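Local coordinates for ferrous IRON transport protein B homolog (Methanocaldococcus jannaschii, PDB 2WJI) that binds GTP and GDP through the cytosolic G-domain of a probable GTP-driven ferrous iron transporter in the membrane, at residues A91-L94 against E95-Y99. Sequence-based numbering, arbitrary orientation.
Sequences ATAL and ERNLY
Ala93 and Asn97 meet at the first turn of helix 94-106, where Ala93 is the N-cap residue and the loop after strand 84-90 ends. Two backbone bonds of the i to i+4 kind open the helix. Asn97 N donates to Ala93 O at 3.3 Å. Leu98 N donates to Leu94 O at 2.9 Å.

The close-packed side is that of Asn97, a buried residue. Its CG stands anti to the carbonyl carbon and beside its own N (chi1 -67°), a torsion that folds the amide back toward the start of the helix. This brings ND2 to 2.4 Å from Ala93 O, a separation too short to be taken at face value. The other end of the amide has a clearer role: OD1 accepts a hydrogen bond from Asp90 N, tying the helix to the end of strand 84-90, while the side chain also touches Asn11 and Val14 of the nucleotide-binding loop. On another side of the turn, Leu98 CG lies 3.3 Å from Leu94 O.

Contact is looser away from Asn97. Leu94 CG and Leu98 CD1 approach only to 4.5 Å. Arg96, bent at chi3 (81°), lays its guanidinium over the Ala93 methyl; CB lies 3.6 Å from NH2, nearer the rim of the group than its centre, a contact over the face, consistent with dispersion and with no hydrogen bond between the two side chains.

The backbone bonds thus close the first helical turn, Asn97 OD1 links it to strand 84-90 and the Asn97 side chain packs it against the nucleotide-binding loop, whereas the arginine lays a guanidinium face on a methyl, at the more exposed side.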
ATOM      1  N   ALA A  91      -5.055   2.104 -10.157  1.00 26.96           N
ATOM      2  CA  ALA A  91      -6.269   1.585 -10.788  1.00 26.04           C
ATOM      3  C   ALA A  91      -6.226   1.692 -12.309  1.00 27.86           C
ATOM      4  O   ALA A  91      -6.919   0.947 -12.997  1.00 33.06           O
ATOM      5  CB  ALA A  91      -7.498   2.295 -10.257  1.00 22.20           C
ATOM      6  N   THR A  92      -5.425   2.619 -12.830  1.00 27.63           N
ATOM      7  CA  THR A  92      -5.354   2.812 -14.286  1.00 28.53           C
ATOM      8  C   THR A  92      -4.229   2.029 -14.968  1.00 32.32           C
ATOM      9  O   THR A  92      -4.012   2.169 -16.173  1.00 34.11           O
ATOM     10  CB  THR A  92      -5.239   4.304 -14.682  1.00 28.02           C
ATOM     11  OG1 THR A  92      -3.971   4.821 -14.258  1.00 25.77           O
ATOM     12  CG2 THR A  92      -6.375   5.111 -14.062  1.00 33.97           C
ATOM     13  N   ALA A  93      -3.503   1.219 -14.201  1.00 32.10           N
ATOM     14  CA  ALA A  93      -2.459   0.375 -14.780  1.00 31.54           C
ATOM     15  C   ALA A  93      -2.377  -0.943 -14.026  1.00 32.88           C
ATOM     16  O   ALA A  93      -1.324  -1.313 -13.506  1.00 32.86           O
ATOM     17  CB  ALA A  93      -1.110   1.091 -14.764  1.00 30.31           C
ATOM     18  N   LEU A  94      -3.491  -1.660 -13.986  1.00 34.54           N
ATOM     19  CA  LEU A  94      -3.607  -2.822 -13.111  1.00 34.57           C
ATOM     20  C   LEU A  94      -2.649  -3.946 -13.497  1.00 35.41           C
ATOM     21  O   LEU A  94      -1.928  -4.459 -12.643  1.00 34.54           O
ATOM     22  CB  LEU A  94      -5.045  -3.334 -13.088  1.00 40.92           C
ATOM     23  CG  LEU A  94      -5.613  -3.526 -11.688  1.00 49.21           C
ATOM     24  CD1 LEU A  94      -5.364  -2.264 -10.877  1.00 51.20           C
ATOM     25  CD2 LEU A  94      -7.096  -3.853 -11.750  1.00 50.26           C
ATOM     26  N   GLU A  95      -2.635  -4.318 -14.777  1.00 32.42           N
ATOM     27  CA  GLU A  95      -1.808  -5.434 -15.244  1.00 34.86           C
ATOM     28  C   GLU A  95      -0.344  -5.240 -14.877  1.00 33.12           C
ATOM     29  O   GLU A  95       0.304  -6.158 -14.373  1.00 40.43           O
ATOM     30  CB  GLU A  95      -1.951  -5.646 -16.758  1.00 42.38           C
ATOM     31  CG  GLU A  95      -1.211  -6.882 -17.270  1.00 50.69           C
ATOM     32  CD  GLU A  95      -1.422  -7.146 -18.760  1.00 59.76           C
ATOM     33  OE1 GLU A  95      -1.602  -6.176 -19.536  1.00 59.87           O
ATOM     34  OE2 GLU A  95      -1.400  -8.333 -19.154  1.00 60.89           O
ATOM     35  N   ARG A  96       0.174  -4.040 -15.120  1.00 29.29           N
ATOM     36  CA  ARG A  96       1.551  -3.715 -14.758  1.00 31.39           C
ATOM     37  C   ARG A  96       1.852  -3.899 -13.268  1.00 34.76           C
ATOM     38  O   ARG A  96       2.913  -4.398 -12.899  1.00 30.84           O
ATOM     39  CB  ARG A  96       1.882  -2.281 -15.151  1.00 30.90           C
ATOM     40  CG  ARG A  96       3.257  -1.841 -14.683  1.00 36.20           C
ATOM     41  CD  ARG A  96       3.570  -0.434 -15.127  1.00 41.75           C
ATOM     42  NE  ARG A  96       2.968   0.573 -14.262  1.00 46.78           N
ATOM     43  CZ  ARG A  96       2.544   1.753 -14.702  1.00 47.38           C
ATOM     44  NH1 ARG A  96       2.645   2.046 -15.989  1.00 46.99           N
ATOM     45  NH2 ARG A  96       2.009   2.633 -13.867  1.00 46.73           N
ATOM     46  N   ASN A  97       0.923  -3.464 -12.420  1.00 32.25           N
ATOM     47  CA  ASN A  97       1.116  -3.479 -10.971  1.00 36.18           C
ATOM     48  C   ASN A  97       1.018  -4.890 -10.388  1.00 37.91           C
ATOM     49  O   ASN A  97       1.749  -5.258  -9.453  1.00 29.21           O
ATOM     50  CB  ASN A  97       0.077  -2.573 -10.289  1.00 39.77           C
ATOM     51  CG  ASN A  97       0.268  -1.092 -10.617  1.00 45.17           C
ATOM     52  OD1 ASN A  97       0.282  -0.250  -9.727  1.00 44.62           O
ATOM     53  ND2 ASN A  97       0.424  -0.777 -11.897  1.00 50.17           N
ATOM     54  N   LEU A  98       0.113  -5.682 -10.952  1.00 40.96           N
ATOM     55  CA  LEU A  98      -0.160  -7.016 -10.436  1.00 45.03           C
ATOM     56  C   LEU A  98       1.039  -7.961 -10.521  1.00 46.25           C
ATOM     57  O   LEU A  98       1.033  -9.031  -9.913  1.00 45.78           O
ATOM     58  CB  LEU A  98      -1.381  -7.620 -11.129  1.00 43.87           C
ATOM     59  CG  LEU A  98      -2.708  -6.996 -10.693  1.00 45.53           C
ATOM     60  CD1 LEU A  98      -3.865  -7.640 -11.434  1.00 50.41           C
ATOM     61  CD2 LEU A  98      -2.899  -7.123  -9.187  1.00 46.84           C
ATOM     62  N   TYR A  99       2.067  -7.568 -11.264  1.00 44.15           N
ATOM     63  CA  TYR A  99       3.286  -8.361 -11.320  1.00 44.60           C
ATOM     64  C   TYR A  99       3.959  -8.403  -9.949  1.00 44.02           C
ATOM     65  O   TYR A  99       4.308  -9.480  -9.434  1.00 40.86           O
ATOM     66  CB  TYR A  99       4.252  -7.795 -12.358  1.00 49.98           C
ATOM     67  CG  TYR A  99       5.346  -8.765 -12.730  1.00 51.71           C
ATOM     68  CD1 TYR A  99       5.084  -9.846 -13.562  1.00 53.74           C
ATOM     69  CD2 TYR A  99       6.637  -8.608 -12.245  1.00 54.83           C
ATOM     70  CE1 TYR A  99       6.076 -10.738 -13.908  1.00 56.83           C
ATOM     71  CE2 TYR A  99       7.639  -9.497 -12.583  1.00 60.25           C
ATOM     72  CZ  TYR A  99       7.354 -10.562 -13.416  1.00 63.33           C
ATOM     73  OH  TYR A  99       8.348 -11.454 -13.757  1.00 70.02           O
TER